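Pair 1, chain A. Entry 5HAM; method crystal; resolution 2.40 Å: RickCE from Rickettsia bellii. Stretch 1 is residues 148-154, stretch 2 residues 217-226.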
# COMPACT_ATOMS: atom_id res chain seq x y z
N THR A 148 2.68 -0.72 5.13
CA THR A 148 3.98 -1.27 5.51
C THR A 148 5.04 -0.22 5.18
O THR A 148 4.72 0.84 4.63
CB THR A 148 4.29 -2.56 4.72
OG1 THR A 148 4.47 -2.27 3.33
CG2 THR A 148 3.17 -3.55 4.84
N VAL A 149 6.30 -0.49 5.48
CA VAL A 149 7.33 0.53 5.25
C VAL A 149 8.61 -0.02 4.61
O VAL A 149 9.05 -1.14 4.90
CB VAL A 149 7.66 1.33 6.55
CG1 VAL A 149 8.39 0.44 7.57
CG2 VAL A 149 8.45 2.58 6.24
N LEU A 150 9.19 0.77 3.73
CA LEU A 150 10.46 0.41 3.14
C LEU A 150 11.43 1.58 3.28
O LEU A 150 11.17 2.67 2.80
CB LEU A 150 10.27 0.05 1.67
CG LEU A 150 11.54 -0.39 0.93
CD1 LEU A 150 11.97 -1.78 1.42
CD2 LEU A 150 11.33 -0.39 -0.58
N VAL A 151 12.56 1.35 3.94
CA VAL A 151 13.55 2.40 4.15
C VAL A 151 14.82 2.13 3.36
O VAL A 151 15.39 1.03 3.40
CB VAL A 151 13.89 2.56 5.65
CG1 VAL A 151 14.81 3.76 5.85
CG2 VAL A 151 12.62 2.72 6.46
N ALA A 152 15.26 3.14 2.62
CA ALA A 152 16.39 3.02 1.71
C ALA A 152 17.59 3.74 2.26
O ALA A 152 17.50 4.91 2.66
CB ALA A 152 16.01 3.62 0.36
N LYS A 153 18.72 3.05 2.28
CA LYS A 153 19.97 3.63 2.74
C LYS A 153 21.11 3.26 1.81
O LYS A 153 21.02 2.32 1.03
CB LYS A 153 20.29 3.19 4.16
CG LYS A 153 19.31 3.73 5.19
CD LYS A 153 19.66 3.23 6.57
CE LYS A 153 18.58 3.58 7.57
NZ LYS A 153 18.83 2.97 8.89
N TYR A 154 22.20 4.01 1.90
CA TYR A 154 23.27 3.89 0.95
C TYR A 154 24.62 3.81 1.64
O TYR A 154 24.98 4.71 2.40
CB TYR A 154 23.27 5.08 0.00
CG TYR A 154 24.33 5.01 -1.06
CD1 TYR A 154 24.28 4.04 -2.04
CD2 TYR A 154 25.37 5.92 -1.09
CE1 TYR A 154 25.23 3.96 -3.01
CE2 TYR A 154 26.33 5.86 -2.07
CZ TYR A 154 26.26 4.87 -3.03
OH TYR A 154 27.21 4.79 -4.01
N ASP A 217 6.00 4.22 13.16
CA ASP A 217 7.02 3.97 14.17
C ASP A 217 8.22 3.19 13.60
O ASP A 217 9.37 3.54 13.89
CB ASP A 217 6.42 3.25 15.36
CG ASP A 217 7.28 3.39 16.61
OD1 ASP A 217 7.20 4.45 17.26
OD2 ASP A 217 8.02 2.43 16.93
N ASN A 218 7.95 2.17 12.80
CA ASN A 218 9.02 1.39 12.17
C ASN A 218 9.87 2.25 11.24
O ASN A 218 11.09 2.23 11.32
CB ASN A 218 8.49 0.17 11.41
CG ASN A 218 7.78 -0.81 12.33
OD1 ASN A 218 8.07 -0.87 13.52
ND2 ASN A 218 6.85 -1.59 11.77
N GLY A 219 9.21 3.03 10.39
CA GLY A 219 9.91 3.87 9.43
C GLY A 219 10.86 4.84 10.11
O GLY A 219 12.03 4.93 9.77
N ILE A 220 10.34 5.54 11.11
CA ILE A 220 11.15 6.43 11.93
C ILE A 220 12.34 5.72 12.58
O ILE A 220 13.48 6.19 12.51
CB ILE A 220 10.29 7.04 13.02
CG1 ILE A 220 9.26 7.96 12.38
CG2 ILE A 220 11.14 7.81 14.00
CD1 ILE A 220 8.26 8.47 13.35
N LYS A 221 12.07 4.57 13.19
CA LYS A 221 13.14 3.85 13.87
C LYS A 221 14.20 3.30 12.92
O LYS A 221 15.39 3.49 13.14
CB LYS A 221 12.58 2.76 14.79
CG LYS A 221 12.39 3.29 16.20
CD LYS A 221 11.21 2.68 16.88
CE LYS A 221 11.07 3.24 18.28
NZ LYS A 221 9.98 2.54 18.98
N ILE A 222 13.75 2.64 11.86
CA ILE A 222 14.65 2.12 10.85
C ILE A 222 15.46 3.24 10.22
O ILE A 222 16.67 3.11 10.05
CB ILE A 222 13.88 1.37 9.77
CG1 ILE A 222 13.16 0.17 10.37
CG2 ILE A 222 14.83 0.92 8.68
CD1 ILE A 222 12.17 -0.50 9.40
N ALA A 223 14.80 4.35 9.88
CA ALA A 223 15.52 5.51 9.33
C ALA A 223 16.69 5.92 10.23
O ALA A 223 17.78 6.22 9.75
CB ALA A 223 14.57 6.68 9.14
N LYS A 224 16.47 5.90 11.55
CA LYS A 224 17.47 6.33 12.52
C LYS A 224 18.43 5.20 12.95
O LYS A 224 19.27 5.40 13.83
CB LYS A 224 16.78 6.98 13.74
CG LYS A 224 15.90 8.17 13.35
CD LYS A 224 15.20 8.83 14.51
CE LYS A 224 14.36 9.99 14.01
NZ LYS A 224 13.57 10.71 15.06
N GLY A 225 18.32 4.03 12.33
CA GLY A 225 19.22 2.93 12.64
C GLY A 225 18.92 2.26 13.97
O GLY A 225 19.80 1.60 14.53
N GLN A 226 17.71 2.45 14.49
CA GLN A 226 17.31 1.89 15.79
C GLN A 226 16.44 0.66 15.61
O GLN A 226 15.68 0.57 14.63
CB GLN A 226 16.50 2.91 16.60
CG GLN A 226 17.16 4.26 16.79
CD GLN A 226 18.54 4.16 17.41
OE1 GLN A 226 18.69 3.79 18.58
NE2 GLN A 226 19.56 4.48 16.62

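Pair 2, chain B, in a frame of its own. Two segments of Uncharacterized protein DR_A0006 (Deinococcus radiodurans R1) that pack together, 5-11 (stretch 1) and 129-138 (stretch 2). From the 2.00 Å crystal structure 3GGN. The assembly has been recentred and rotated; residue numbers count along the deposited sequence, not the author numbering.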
# COMPACT_ATOMS: atom_id res chain seq x y z
N VAL B 5 6.65 -12.14 -19.31
CA VAL B 5 6.96 -12.92 -18.12
C VAL B 5 7.63 -12.04 -17.07
O VAL B 5 8.49 -11.21 -17.39
CB VAL B 5 7.90 -14.09 -18.45
CG1 VAL B 5 8.15 -14.93 -17.21
CG2 VAL B 5 7.29 -14.94 -19.56
N VAL B 6 7.23 -12.22 -15.81
CA VAL B 6 7.78 -11.43 -14.72
C VAL B 6 8.03 -12.29 -13.49
O VAL B 6 7.15 -13.05 -13.08
CB VAL B 6 6.83 -10.29 -14.32
CG1 VAL B 6 7.47 -9.44 -13.24
CG2 VAL B 6 6.47 -9.46 -15.53
N ARG B 7 9.22 -12.16 -12.91
CA ARG B 7 9.57 -12.92 -11.72
C ARG B 7 10.43 -12.10 -10.76
O ARG B 7 11.39 -11.44 -11.17
CB ARG B 7 10.31 -14.20 -12.11
N ASP B 8 10.08 -12.14 -9.48
CA ASP B 8 10.82 -11.42 -8.47
C ASP B 8 10.67 -12.19 -7.17
O ASP B 8 9.79 -13.06 -7.05
CB ASP B 8 10.26 -10.00 -8.28
CG ASP B 8 11.31 -9.00 -7.82
OD1 ASP B 8 12.29 -9.39 -7.14
OD2 ASP B 8 11.16 -7.80 -8.14
N ALA B 9 11.52 -11.88 -6.21
CA ALA B 9 11.48 -12.53 -4.92
C ALA B 9 11.95 -11.53 -3.87
O ALA B 9 12.74 -10.64 -4.16
CB ALA B 9 12.39 -13.75 -4.91
N VAL B 10 11.44 -11.69 -2.66
CA VAL B 10 11.82 -10.83 -1.57
C VAL B 10 11.81 -11.71 -0.34
O VAL B 10 10.96 -12.60 -0.20
CB VAL B 10 10.82 -9.65 -1.39
CG1 VAL B 10 9.52 -10.15 -0.81
CG2 VAL B 10 11.43 -8.57 -0.52
N THR B 11 12.78 -11.49 0.54
CA THR B 11 12.89 -12.26 1.76
C THR B 11 12.28 -11.42 2.86
O THR B 11 12.60 -10.24 3.00
CB THR B 11 14.35 -12.56 2.09
OG1 THR B 11 14.99 -13.14 0.94
CG2 THR B 11 14.44 -13.53 3.28
N PRO B 129 6.57 -3.30 -15.89
CA PRO B 129 6.03 -4.53 -15.35
C PRO B 129 6.84 -5.03 -14.16
O PRO B 129 6.33 -5.10 -13.04
CB PRO B 129 5.98 -5.62 -16.44
N SER B 130 8.10 -5.38 -14.40
CA SER B 130 8.96 -5.88 -13.33
C SER B 130 9.31 -4.83 -12.28
O SER B 130 9.58 -5.16 -11.14
CB SER B 130 10.24 -6.50 -13.92
OG SER B 130 10.99 -5.55 -14.64
N GLN B 131 9.29 -3.56 -12.67
CA GLN B 131 9.59 -2.52 -11.69
C GLN B 131 8.38 -2.34 -10.76
O GLN B 131 8.54 -2.10 -9.56
CB GLN B 131 9.90 -1.19 -12.39
CG GLN B 131 10.29 -0.07 -11.44
CD GLN B 131 11.54 -0.39 -10.62
OE1 GLN B 131 11.46 -0.66 -9.42
NE2 GLN B 131 12.70 -0.35 -11.28
N GLN B 132 7.18 -2.47 -11.31
CA GLN B 132 5.97 -2.32 -10.51
C GLN B 132 5.89 -3.48 -9.52
O GLN B 132 5.58 -3.29 -8.34
CB GLN B 132 4.74 -2.26 -11.41
CG GLN B 132 3.40 -2.23 -10.67
CD GLN B 132 2.38 -1.28 -11.30
OE1 GLN B 132 2.15 -1.30 -12.50
NE2 GLN B 132 1.76 -0.45 -10.47
N LEU B 133 6.18 -4.69 -9.99
CA LEU B 133 6.15 -5.86 -9.11
C LEU B 133 7.18 -5.67 -7.99
O LEU B 133 6.86 -5.88 -6.82
CB LEU B 133 6.45 -7.14 -9.89
CG LEU B 133 6.37 -8.45 -9.09
CD1 LEU B 133 4.95 -8.67 -8.57
CD2 LEU B 133 6.78 -9.63 -9.96
N ARG B 134 8.40 -5.26 -8.34
CA ARG B 134 9.44 -5.03 -7.33
C ARG B 134 8.93 -4.08 -6.24
O ARG B 134 9.04 -4.38 -5.05
CB ARG B 134 10.70 -4.43 -7.96
CG ARG B 134 11.75 -3.96 -6.93
CD ARG B 134 12.21 -5.10 -6.05
NE ARG B 134 12.91 -6.11 -6.83
CZ ARG B 134 14.13 -5.93 -7.33
NH1 ARG B 134 14.78 -4.79 -7.12
NH2 ARG B 134 14.69 -6.89 -8.06
N ASP B 135 8.38 -2.94 -6.65
CA ASP B 135 7.86 -1.97 -5.70
C ASP B 135 6.77 -2.59 -4.81
O ASP B 135 6.78 -2.40 -3.59
CB ASP B 135 7.28 -0.74 -6.43
CG ASP B 135 8.34 0.04 -7.19
OD1 ASP B 135 9.53 -0.02 -6.81
OD2 ASP B 135 7.98 0.74 -8.17
N ASP B 136 5.83 -3.31 -5.42
CA ASP B 136 4.75 -3.95 -4.67
C ASP B 136 5.31 -4.91 -3.61
O ASP B 136 4.83 -4.94 -2.46
CB ASP B 136 3.82 -4.73 -5.61
CG ASP B 136 3.01 -3.83 -6.53
OD1 ASP B 136 2.89 -2.61 -6.26
OD2 ASP B 136 2.47 -4.35 -7.53
N LEU B 137 6.31 -5.70 -4.00
CA LEU B 137 6.92 -6.65 -3.09
C LEU B 137 7.67 -5.97 -1.95
O LEU B 137 7.61 -6.42 -0.81
CB LEU B 137 7.85 -7.59 -3.86
CG LEU B 137 7.09 -8.68 -4.64
CD1 LEU B 137 8.05 -9.46 -5.52
CD2 LEU B 137 6.37 -9.61 -3.66
N MET B 138 8.38 -4.89 -2.26
CA MET B 138 9.12 -4.17 -1.23
C MET B 138 8.16 -3.54 -0.22
O MET B 138 8.41 -3.56 0.99
CB MET B 138 10.02 -3.10 -1.87
CG MET B 138 11.20 -3.68 -2.63
SD MET B 138 12.20 -2.43 -3.47
CE MET B 138 13.52 -2.20 -2.27
O HOH W 1 10.47 -7.50 -10.53

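In both pairs a strand and a helix run nearly parallel in the N-to-C sense, at 16° in pair 1 and 26° in pair 2, with axes approaching to 8.1 and 8.5 Å. Fourteen central residues superpose with an RMSD of 0.8 Å. The strand alternation sets the first rule: every second residue faces the helix, so A:Val149, A:Val151 and A:Lys153 coincide with B:Val6, B:Asp8 and B:Val10, all with CA-to-CB bonds toward it.

The most similar solution is the branched aliphatic pair A:Val149/B:Val6 and A:Ile222/B:Leu133. In pair 1, CG1 of A:Val149 lies 4.3 Å from CD1 of A:Ile222; in pair 2, CG1 of B:Val6 reaches CD2 of B:Leu133 at 3.4 Å. The valines adopt different rotamers, p and t.

The closest backbone approach falls at A:Gly219, matched by B:Ser130. CG2 of A:Val149 sits 3.7 Å from CA of A:Gly219, and an ideal CB on that glycine would lie a tight 3.1 Å from the same CG2. Pair 2 carries a side chain here. In both valines the methyl trans to N faces this helix residue; in pair 2 that methyl, CG1 of B:Val6, lies 3.9 Å from CA and 4.1 Å from CB of B:Ser130, so the real CB is accepted there.

The central strand position changes from apolar to charged. A:Val151 is purely apolar, its CB 3.6 Å from CG2 of A:Ile222 and its CG1 4.4 Å from CB of A:Ala223. B:Asp8 still packs its CB 3.6 Å from CD1 of B:Leu137, but its carboxylate needs partners. Where pair 1 has A:Ala223, pair 2 has B:Arg134, whose CB points sideways while its end comes nearer: NE donates to OD2 of B:Asp8 at 2.8 Å in a salt bridge, with a weak second bond from NE to OD1 at 3.4 Å. A water donates to OD2 of B:Asp8 (2.5 Å from its O) and to the backbone O of B:Ser130 (2.6 Å), linking strand to helix.

At the third position the chemistry reverses. A:Lys153 reaches across to the C-terminal end of the helix, and its NZ donates a very short 2.5 Å hydrogen bond to O of A:Ile222. That carbonyl also accepts from N of A:Gly225 at 3.0 Å, in the Schellman turn where positive phi favours glycine. B:Val10 instead meets a continuing helix, with CG1 4.3 Å from CD2 of B:Leu137. One backbone frame thus accommodates a charge at either the middle or the last inward position, provided the helix supplies its partner.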